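Local coordinates for Protease/Reverse transcriptase/ribonuclease H (Eastern chimpanzee simian foamy virus, PDB 7KSF), which carries out RNA- and DNA-templated DNA synthesis and RNase H cleavage of RNA, in a polyprotein that also contains a spumavirus aspartic protease region, at residues 192-200 with 210-218; 239-249 with 311-322. The protein carries 1 engineered substitution. All blocks are in the same frame, centred on the assembly; numbering follows the deposited sequence.

After helix 171-184, the chain reaches contact 1, where residues 192-200 meet 210-218 and strands 198-202 and 208-212 form a beta hairpin. This is a short closure, with nine residues between the segments, and it is complete before contact 2 begins. Residues 239-249, which enter strand 243-249, meet 311-322 only after 61 intervening residues, which include strands 268-270 and 273-277 and helix 287-299. The contacts therefore follow in series, neither nested nor crossed. The centres of contact 1 and contact 2 are about 37 Å apart, and the nearest atoms of contact 1 and contact 2 about 14 Å apart. Contact 1 probably belongs to the fingers of the reverse transcriptase, and contact 2 to its palm.

Contact 1 of 2, residues 192-200 with 210-218; sequences STMNTPVYP and MVLDYREVN
Y199 and D213 meet at the ring edge: D213 CB lies in the plane of the tyrosine ring, 3.7 Å from Y199 CE2, while the carboxylate is turned 69° from that plane. With CG trans to its own N (chi1 -171°), D213 carries the carboxylate past the rim, where OD1 forms a salt bridge with R215 NE at 2.7 Å. P197 packs its ring against the same aspartate, its CB 4.1 Å from D213 CB. Beyond the tyrosine, T196 crosses Y214 at about a right angle and sets OG1 near the ring edge, 3.1 Å from Y214 CE1; L212 CB lies over one face of that ring, toward the rim. Farther out, M194, bent at chi2, slides its CE antiparallel past V217 CG2 at 3.6 Å.

The backbone sets this order. D213 N donates to P197 O at 3.0 Å, and Y199 and V211 form an antiparallel hydrogen-bonded pair. V198, P200, M210 and L212 point to the other sheet face from Y199 and V211. The hairpin resembles the fingers hairpin of other reverse transcriptases, which contributes to nucleotide binding there. M210 and L212 touch W277 of strand 273-277, while P200 and M210 pack on I174 of helix 171-184.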
loop_
_atom_site.group_PDB
_atom_site.type_symbol
_atom_site.label_atom_id
_atom_site.label_comp_id
_atom_site.label_asym_id
_atom_site.label_seq_id
_atom_site.Cartn_x
_atom_site.Cartn_y
_atom_site.Cartn_z
ATOM N N SER A 192 12.912 14.483 -31.524
ATOM C CA SER A 192 11.674 13.874 -31.984
ATOM C C SER A 192 10.666 14.972 -32.274
ATOM O O SER A 192 10.875 16.141 -31.942
ATOM C CB SER A 192 11.127 12.888 -30.951
ATOM O OG SER A 192 9.741 12.660 -31.139
ATOM N N THR A 193 9.567 14.569 -32.912
ATOM C CA THR A 193 8.477 15.500 -33.177
ATOM C C THR A 193 7.635 15.733 -31.929
ATOM O O THR A 193 7.260 16.874 -31.637
ATOM C CB THR A 193 7.605 14.967 -34.316
ATOM O OG1 THR A 193 8.423 14.700 -35.462
ATOM C CG2 THR A 193 6.526 15.976 -34.683
ATOM N N MET A 194 7.344 14.674 -31.180
ATOM C CA MET A 194 6.497 14.761 -30.001
ATOM C C MET A 194 7.323 15.116 -28.772
ATOM O O MET A 194 8.480 14.710 -28.647
ATOM C CB MET A 194 5.765 13.437 -29.770
ATOM C CG MET A 194 4.812 13.453 -28.588
ATOM S SD MET A 194 3.665 14.840 -28.689
ATOM C CE MET A 194 2.715 14.625 -27.185
ATOM N N ASN A 195 6.720 15.880 -27.867
ATOM C CA ASN A 195 7.320 16.185 -26.578
ATOM C C ASN A 195 6.255 16.072 -25.501
ATOM O O ASN A 195 5.097 16.440 -25.719
ATOM C CB ASN A 195 7.931 17.587 -26.552
ATOM C CG ASN A 195 8.831 17.801 -25.358
ATOM O OD1 ASN A 195 10.040 17.595 -25.440
ATOM N ND2 ASN A 195 8.249 18.212 -24.237
ATOM N N THR A 196 6.654 15.569 -24.334
ATOM C CA THR A 196 5.748 15.300 -23.233
ATOM C C THR A 196 6.137 16.116 -22.007
ATOM O O THR A 196 7.323 16.190 -21.667
ATOM C CB THR A 196 5.758 13.800 -22.883
ATOM O OG1 THR A 196 5.071 13.062 -23.900
ATOM C CG2 THR A 196 5.087 13.545 -21.542
ATOM N N PRO A 197 5.175 16.743 -21.332
ATOM C CA PRO A 197 5.506 17.478 -20.109
ATOM C C PRO A 197 5.952 16.532 -19.008
ATOM O O PRO A 197 5.484 15.395 -18.904
ATOM C CB PRO A 197 4.188 18.174 -19.739
ATOM C CG PRO A 197 3.355 18.123 -20.976
ATOM C CD PRO A 197 3.751 16.862 -21.675
ATOM N N VAL A 198 6.874 17.021 -18.182
ATOM C CA VAL A 198 7.409 16.271 -17.053
ATOM C C VAL A 198 7.112 17.046 -15.777
ATOM O O VAL A 198 7.226 18.276 -15.746
ATOM C CB VAL A 198 8.923 16.002 -17.212
ATOM C CG1 VAL A 198 9.700 17.307 -17.294
ATOM C CG2 VAL A 198 9.437 15.136 -16.073
ATOM N N TYR A 199 6.704 16.326 -14.732
ATOM C CA TYR A 199 6.339 16.925 -13.459
ATOM C C TYR A 199 7.077 16.237 -12.321
ATOM O O TYR A 199 7.283 15.017 -12.358
ATOM C CB TYR A 199 4.830 16.820 -13.215
ATOM C CG TYR A 199 3.994 17.614 -14.183
ATOM C CD1 TYR A 199 3.703 18.948 -13.942
ATOM C CD2 TYR A 199 3.490 17.032 -15.337
ATOM C CE1 TYR A 199 2.934 19.681 -14.824
ATOM C CE2 TYR A 199 2.722 17.755 -16.226
ATOM C CZ TYR A 199 2.446 19.080 -15.966
ATOM O OH TYR A 199 1.681 19.812 -16.846
ATOM N N PRO A 200 7.491 16.985 -11.297
ATOM C CA PRO A 200 8.117 16.356 -10.131
ATOM C C PRO A 200 7.186 16.259 -8.933
ATOM O O PRO A 200 6.431 17.193 -8.650
ATOM C CB PRO A 200 9.303 17.288 -9.840
ATOM C CG PRO A 200 8.884 18.640 -10.427
ATOM C CD PRO A 200 7.643 18.447 -11.269
ATOM N N MET A 210 10.067 11.905 -10.829
ATOM C CA MET A 210 9.477 12.598 -11.963
ATOM C C MET A 210 8.230 11.871 -12.453
ATOM O O MET A 210 8.079 10.658 -12.276
ATOM C CB MET A 210 10.486 12.727 -13.106
ATOM C CG MET A 210 10.807 11.424 -13.823
ATOM S SD MET A 210 11.810 11.666 -15.303
ATOM C CE MET A 210 11.857 10.001 -15.956
ATOM N N VAL A 211 7.329 12.634 -13.070
ATOM C CA VAL A 211 6.073 12.110 -13.595
ATOM C C VAL A 211 5.862 12.680 -14.990
ATOM O O VAL A 211 6.002 13.890 -15.199
ATOM C CB VAL A 211 4.878 12.454 -12.685
ATOM C CG1 VAL A 211 3.575 12.009 -13.330
ATOM C CG2 VAL A 211 5.043 11.805 -11.319
ATOM N N LEU A 212 5.525 11.815 -15.942
ATOM C CA LEU A 212 5.280 12.224 -17.317
ATOM C C LEU A 212 3.784 12.364 -17.563
ATOM O O LEU A 212 2.980 11.586 -17.036
ATOM C CB LEU A 212 5.879 11.221 -18.299
ATOM C CG LEU A 212 7.406 11.177 -18.313
ATOM C CD1 LEU A 212 7.892 10.035 -19.180
ATOM C CD2 LEU A 212 7.973 12.498 -18.807
ATOM N N ASP A 213 3.417 13.355 -18.372
ATOM C CA ASP A 213 2.021 13.646 -18.692
ATOM C C ASP A 213 1.741 13.107 -20.092
ATOM O O ASP A 213 1.873 13.815 -21.091
ATOM C CB ASP A 213 1.752 15.142 -18.593
ATOM C CG ASP A 213 0.283 15.477 -18.702
ATOM O OD1 ASP A 213 -0.540 14.611 -18.351
ATOM O OD2 ASP A 213 -0.048 16.602 -19.131
ATOM N N TYR A 214 1.335 11.838 -20.158
ATOM C CA TYR A 214 1.178 11.124 -21.415
ATOM C C TYR A 214 -0.255 11.099 -21.925
ATOM O O TYR A 214 -0.540 10.403 -22.904
ATOM C CB TYR A 214 1.697 9.691 -21.269
ATOM C CG TYR A 214 3.173 9.546 -21.544
ATOM C CD1 TYR A 214 3.786 10.288 -22.545
ATOM C CD2 TYR A 214 3.954 8.669 -20.806
ATOM C CE1 TYR A 214 5.132 10.158 -22.803
ATOM C CE2 TYR A 214 5.302 8.533 -21.057
ATOM C CZ TYR A 214 5.886 9.281 -22.055
ATOM O OH TYR A 214 7.229 9.152 -22.310
ATOM N N ARG A 215 -1.169 11.844 -21.296
ATOM C CA ARG A 215 -2.558 11.822 -21.735
ATOM C C ARG A 215 -2.745 12.465 -23.104
ATOM O O ARG A 215 -3.797 12.276 -23.722
ATOM C CB ARG A 215 -3.453 12.510 -20.700
ATOM C CG ARG A 215 -2.973 13.878 -20.250
ATOM C CD ARG A 215 -3.684 14.314 -18.973
ATOM N NE ARG A 215 -3.079 15.505 -18.381
ATOM C CZ ARG A 215 -3.409 16.000 -17.193
ATOM N NH1 ARG A 215 -4.341 15.403 -16.462
ATOM N NH2 ARG A 215 -2.805 17.088 -16.730
ATOM N N GLU A 216 -1.754 13.214 -23.590
ATOM C CA GLU A 216 -1.831 13.761 -24.938
ATOM C C GLU A 216 -1.533 12.698 -25.988
ATOM O O GLU A 216 -2.114 12.717 -27.077
ATOM C CB GLU A 216 -0.868 14.941 -25.085
ATOM C CG GLU A 216 -1.280 16.158 -24.282
ATOM C CD GLU A 216 -2.640 16.687 -24.695
ATOM O OE1 GLU A 216 -2.956 16.641 -25.903
ATOM O OE2 GLU A 216 -3.397 17.140 -23.810
ATOM N N VAL A 217 -0.628 11.768 -25.678
ATOM C CA VAL A 217 -0.337 10.690 -26.614
ATOM C C VAL A 217 -1.405 9.604 -26.543
ATOM O O VAL A 217 -1.705 8.957 -27.551
ATOM C CB VAL A 217 1.064 10.120 -26.343
ATOM C CG1 VAL A 217 1.474 9.161 -27.447
ATOM C CG2 VAL A 217 2.077 11.243 -26.208
ATOM N N ASN A 218 -2.005 9.396 -25.366
ATOM C CA ASN A 218 -2.970 8.314 -25.210
ATOM C C ASN A 218 -4.255 8.576 -25.988
ATOM O O ASN A 218 -4.896 7.627 -26.453
ATOM C CB ASN A 218 -3.269 8.100 -23.727
ATOM C CG ASN A 218 -2.022 7.798 -22.918
ATOM O OD1 ASN A 218 -1.014 7.344 -23.457
ATOM N ND2 ASN A 218 -2.083 8.058 -21.616
#

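Contact 2 of 2, residues 239-249 with 311-322; sequences VRQKYKTTLDL and DIYLSHDDPKEH
The rim of the Y243 ring abuts P319 at the start of helix 319-336: P319 CG lies at the ring edge, in its plane, and P319 CB is 3.4 Å from Y243 CE1. K242 CG lies over one ring face, toward the rim, and its extended chain runs on past the ring, so that NZ makes a weak hydrogen bond to Y243 OH. One helical turn beyond the proline, H322 reaches back to the strand. Its NE2 is hydrogen-bonded to T245 OG1 at 2.6 Å, and T245 OG1 is also bonded to G348 N of the neighbouring strand 345-349.

Strands 243-249 and 311-316 run antiparallel, 160° apart, in the palm sheet of the polymerase; T245 and L314 form a reciprocal hydrogen-bonded pair. D311 is the last residue of YVDD, the form taken here by the YXDD motif of reverse transcriptases, and its OD1 approaches D248 OD1 to 3.7 Å, the carboxylate planes nearly perpendicular; in relatives, aspartates placed like this hold catalytic metal ions.

On the face opposite T245 and L314, S315 has OG trans to N (chi1 -175°), which lets one hydroxyl grip two backbone points: it accepts from Q241 N at 2.6 Å and donates to Y243 O at 3.2 Å from above the carbonyl plane. Y313 lies alongside K244, with OH 3.3 Å from K244 CG, while K244 NZ continues to K350 O and G363 O.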
loop_
_atom_site.group_PDB
_atom_site.type_symbol
_atom_site.label_atom_id
_atom_site.label_comp_id
_atom_site.label_asym_id
_atom_site.label_seq_id
_atom_site.Cartn_x
_atom_site.Cartn_y
_atom_site.Cartn_z
ATOM N N VAL A 239 -7.948 -16.741 -4.525
ATOM C CA VAL A 239 -8.027 -17.908 -3.652
ATOM C C VAL A 239 -7.191 -17.605 -2.418
ATOM O O VAL A 239 -5.958 -17.608 -2.488
ATOM C CB VAL A 239 -7.529 -19.196 -4.327
ATOM C CG1 VAL A 239 -7.560 -20.361 -3.332
ATOM C CG2 VAL A 239 -8.356 -19.524 -5.553
ATOM N N ARG A 240 -7.855 -17.392 -1.279
ATOM C CA ARG A 240 -7.135 -17.086 -0.011
ATOM C C ARG A 240 -6.824 -18.388 0.737
ATOM O O ARG A 240 -7.775 -19.033 1.219
ATOM C CB ARG A 240 -7.969 -16.141 0.860
ATOM C CG ARG A 240 -7.350 -14.767 1.055
ATOM C CD ARG A 240 -8.381 -13.655 1.021
ATOM N NE ARG A 240 -9.722 -14.132 1.333
ATOM C CZ ARG A 240 -10.567 -13.516 2.151
ATOM N NH1 ARG A 240 -10.212 -12.389 2.746
ATOM N NH2 ARG A 240 -11.765 -14.029 2.371
ATOM N N GLN A 241 -5.538 -18.757 0.824
ATOM C CA GLN A 241 -5.124 -19.963 1.530
ATOM C C GLN A 241 -4.463 -19.603 2.857
ATOM O O GLN A 241 -4.740 -18.541 3.427
ATOM C CB GLN A 241 -4.179 -20.795 0.668
ATOM C CG GLN A 241 -4.748 -21.185 -0.693
ATOM C CD GLN A 241 -5.439 -22.537 -0.685
ATOM O OE1 GLN A 241 -4.784 -23.579 -0.683
ATOM N NE2 GLN A 241 -6.770 -22.527 -0.677
ATOM N N LYS A 242 -3.602 -20.489 3.364
ATOM C CA LYS A 242 -2.994 -20.267 4.672
ATOM C C LYS A 242 -2.054 -19.068 4.639
ATOM O O LYS A 242 -2.293 -18.055 5.305
ATOM C CB LYS A 242 -2.259 -21.528 5.130
ATOM C CG LYS A 242 -1.728 -21.446 6.551
ATOM C CD LYS A 242 -1.110 -22.768 6.977
ATOM C CE LYS A 242 -0.482 -22.692 8.365
ATOM N NZ LYS A 242 0.282 -23.935 8.678
ATOM N N TYR A 243 -0.978 -19.162 3.865
ATOM C CA TYR A 243 -0.014 -18.081 3.739
ATOM C C TYR A 243 -0.274 -17.286 2.466
ATOM O O TYR A 243 -0.758 -17.820 1.465
ATOM C CB TYR A 243 1.420 -18.618 3.725
ATOM C CG TYR A 243 1.752 -19.518 4.890
ATOM C CD1 TYR A 243 1.699 -20.898 4.759
ATOM C CD2 TYR A 243 2.123 -18.992 6.119
ATOM C CE1 TYR A 243 2.002 -21.727 5.814
ATOM C CE2 TYR A 243 2.426 -19.816 7.186
ATOM C CZ TYR A 243 2.366 -21.184 7.027
ATOM O OH TYR A 243 2.667 -22.009 8.084
ATOM N N LYS A 244 0.050 -15.999 2.518
ATOM C CA LYS A 244 -0.132 -15.101 1.388
ATOM C C LYS A 244 1.149 -14.308 1.160
ATOM O O LYS A 244 1.795 -13.874 2.117
ATOM C CB LYS A 244 -1.311 -14.153 1.621
ATOM C CG LYS A 244 -2.638 -14.877 1.753
ATOM C CD LYS A 244 -3.483 -14.280 2.854
ATOM C CE LYS A 244 -4.658 -15.181 3.183
ATOM N NZ LYS A 244 -5.379 -14.706 4.388
ATOM N N THR A 245 1.503 -14.127 -0.110
ATOM C CA THR A 245 2.764 -13.505 -0.494
ATOM C C THR A 245 2.535 -12.544 -1.648
ATOM O O THR A 245 1.897 -12.905 -2.641
ATOM C CB THR A 245 3.796 -14.559 -0.905
ATOM O OG1 THR A 245 4.085 -15.408 0.213
ATOM C CG2 THR A 245 5.080 -13.893 -1.384
ATOM N N THR A 246 3.065 -11.330 -1.520
ATOM C CA THR A 246 3.017 -10.335 -2.578
ATOM C C THR A 246 4.431 -9.861 -2.888
ATOM O O THR A 246 5.230 -9.626 -1.976
ATOM C CB THR A 246 2.129 -9.149 -2.192
ATOM O OG1 THR A 246 2.329 -8.079 -3.124
ATOM C CG2 THR A 246 2.460 -8.660 -0.798
ATOM N N LEU A 247 4.735 -9.731 -4.179
ATOM C CA LEU A 247 6.056 -9.328 -4.652
ATOM C C LEU A 247 5.910 -8.111 -5.549
ATOM O O LEU A 247 5.266 -8.185 -6.597
ATOM C CB LEU A 247 6.740 -10.457 -5.419
ATOM C CG LEU A 247 7.122 -11.688 -4.611
ATOM C CD1 LEU A 247 7.661 -12.753 -5.540
ATOM C CD2 LEU A 247 8.152 -11.312 -3.563
ATOM N N ASP A 248 6.523 -7.004 -5.150
ATOM C CA ASP A 248 6.471 -5.777 -5.929
ATOM C C ASP A 248 7.603 -5.777 -6.947
ATOM O O ASP A 248 8.767 -5.980 -6.591
ATOM C CB ASP A 248 6.574 -4.555 -5.016
ATOM C CG ASP A 248 6.579 -3.251 -5.788
ATOM O OD1 ASP A 248 6.013 -3.209 -6.899
ATOM O OD2 ASP A 248 7.153 -2.264 -5.277
ATOM N N LEU A 249 7.258 -5.553 -8.212
ATOM C CA LEU A 249 8.263 -5.471 -9.258
ATOM C C LEU A 249 8.831 -4.055 -9.340
ATOM O O LEU A 249 8.247 -3.093 -8.839
ATOM C CB LEU A 249 7.673 -5.895 -10.606
ATOM C CG LEU A 249 7.117 -7.325 -10.643
ATOM C CD1 LEU A 249 6.583 -7.675 -12.025
ATOM C CD2 LEU A 249 8.169 -8.329 -10.205
ATOM N N ASP A 311 2.448 -5.574 -8.812
ATOM C CA ASP A 311 2.135 -6.564 -7.781
ATOM C C ASP A 311 1.783 -7.975 -8.258
ATOM O O ASP A 311 1.123 -8.156 -9.280
ATOM C CB ASP A 311 1.018 -6.041 -6.873
ATOM C CG ASP A 311 1.380 -4.730 -6.201
ATOM O OD1 ASP A 311 2.549 -4.306 -6.316
ATOM O OD2 ASP A 311 0.498 -4.128 -5.559
ATOM N N ILE A 312 2.236 -8.965 -7.493
ATOM C CA ILE A 312 1.982 -10.375 -7.777
ATOM C C ILE A 312 1.406 -11.050 -6.531
ATOM O O ILE A 312 1.815 -10.743 -5.411
ATOM C CB ILE A 312 3.264 -11.106 -8.210
ATOM C CG1 ILE A 312 3.865 -10.440 -9.449
ATOM C CG2 ILE A 312 2.974 -12.574 -8.482
ATOM C CD1 ILE A 312 5.108 -11.125 -9.970
ATOM N N TYR A 313 0.453 -11.957 -6.724
ATOM C CA TYR A 313 -0.183 -12.648 -5.599
ATOM C C TYR A 313 -0.018 -14.169 -5.620
ATOM O O TYR A 313 -0.221 -14.814 -6.649
ATOM C CB TYR A 313 -1.668 -12.283 -5.535
ATOM C CG TYR A 313 -2.390 -12.848 -4.331
ATOM C CD1 TYR A 313 -2.989 -14.098 -4.379
ATOM C CD2 TYR A 313 -2.475 -12.123 -3.149
ATOM C CE1 TYR A 313 -3.649 -14.615 -3.280
ATOM C CE2 TYR A 313 -3.135 -12.632 -2.047
ATOM C CZ TYR A 313 -3.721 -13.877 -2.119
ATOM O OH TYR A 313 -4.379 -14.388 -1.022
ATOM N N LEU A 314 0.347 -14.731 -4.468
ATOM C CA LEU A 314 0.531 -16.167 -4.325
ATOM C C LEU A 314 -0.030 -16.578 -2.976
ATOM O O LEU A 314 0.292 -15.956 -1.961
ATOM C CB LEU A 314 2.005 -16.565 -4.432
ATOM C CG LEU A 314 2.236 -18.076 -4.438
ATOM C CD1 LEU A 314 1.350 -18.739 -5.480
ATOM C CD2 LEU A 314 3.697 -18.379 -4.708
ATOM N N SER A 315 -0.867 -17.615 -2.971
ATOM C CA SER A 315 -1.514 -18.066 -1.742
ATOM C C SER A 315 -1.646 -19.581 -1.792
ATOM O O SER A 315 -2.404 -20.109 -2.611
ATOM C CB SER A 315 -2.877 -17.400 -1.565
ATOM O OG SER A 315 -3.460 -17.747 -0.322
ATOM N N HIS A 316 -0.917 -20.276 -0.922
ATOM C CA HIS A 316 -1.003 -21.724 -0.805
ATOM C C HIS A 316 -1.229 -22.104 0.648
ATOM O O HIS A 316 -0.695 -21.465 1.560
ATOM C CB HIS A 316 0.259 -22.414 -1.339
ATOM C CG HIS A 316 0.253 -22.626 -2.821
ATOM N ND1 HIS A 316 0.409 -21.596 -3.722
ATOM C CD2 HIS A 316 0.107 -23.753 -3.559
ATOM C CE1 HIS A 316 0.362 -22.078 -4.952
ATOM N NE2 HIS A 316 0.178 -23.384 -4.879
ATOM N N ASP A 317 -2.029 -23.152 0.858
ATOM C CA ASP A 317 -2.366 -23.578 2.211
ATOM C C ASP A 317 -1.250 -24.402 2.840
ATOM O O ASP A 317 -0.955 -24.244 4.032
ATOM C CB ASP A 317 -3.681 -24.363 2.201
ATOM C CG ASP A 317 -3.688 -25.490 1.180
ATOM O OD1 ASP A 317 -2.871 -25.450 0.233
ATOM O OD2 ASP A 317 -4.520 -26.413 1.318
ATOM N N ASP A 318 -0.625 -25.274 2.068
ATOM C CA ASP A 318 0.438 -26.115 2.599
ATOM C C ASP A 318 1.690 -25.273 2.823
ATOM O O ASP A 318 2.151 -24.607 1.887
ATOM C CB ASP A 318 0.721 -27.264 1.641
ATOM C CG ASP A 318 1.300 -28.475 2.337
ATOM O OD1 ASP A 318 2.144 -28.294 3.240
ATOM O OD2 ASP A 318 0.904 -29.607 1.991
ATOM N N PRO A 319 2.257 -25.254 4.035
ATOM C CA PRO A 319 3.458 -24.432 4.258
ATOM C C PRO A 319 4.633 -24.833 3.388
ATOM O O PRO A 319 5.384 -23.960 2.934
ATOM C CB PRO A 319 3.756 -24.650 5.750
ATOM C CG PRO A 319 2.459 -25.071 6.343
ATOM C CD PRO A 319 1.763 -25.865 5.280
ATOM N N LYS A 320 4.815 -26.131 3.135
ATOM C CA LYS A 320 5.940 -26.562 2.311
ATOM C C LYS A 320 5.706 -26.247 0.840
ATOM O O LYS A 320 6.652 -25.910 0.117
ATOM C CB LYS A 320 6.200 -28.060 2.508
ATOM C CG LYS A 320 5.127 -28.978 1.927
ATOM C CD LYS A 320 5.580 -30.432 1.887
ATOM C CE LYS A 320 4.570 -31.307 1.149
ATOM N NZ LYS A 320 4.412 -30.910 -0.280
ATOM N N GLU A 321 4.455 -26.340 0.376
ATOM C CA GLU A 321 4.168 -26.104 -1.034
ATOM C C GLU A 321 4.219 -24.624 -1.387
ATOM O O GLU A 321 4.557 -24.277 -2.522
ATOM C CB GLU A 321 2.795 -26.680 -1.401
ATOM C CG GLU A 321 2.551 -26.771 -2.901
ATOM C CD GLU A 321 1.097 -27.028 -3.245
ATOM O OE1 GLU A 321 0.226 -26.757 -2.392
ATOM O OE2 GLU A 321 0.827 -27.501 -4.369
ATOM N N HIS A 322 3.886 -23.747 -0.439
ATOM C CA HIS A 322 3.990 -22.313 -0.689
ATOM C C HIS A 322 5.423 -21.927 -1.036
ATOM O O HIS A 322 5.652 -21.132 -1.956
ATOM C CB HIS A 322 3.498 -21.530 0.531
ATOM C CG HIS A 322 3.361 -20.058 0.289
ATOM N ND1 HIS A 322 2.841 -19.539 -0.875
ATOM C CD2 HIS A 322 3.668 -18.995 1.071
ATOM C CE1 HIS A 322 2.837 -18.220 -0.805
ATOM N NE2 HIS A 322 3.333 -17.865 0.367
#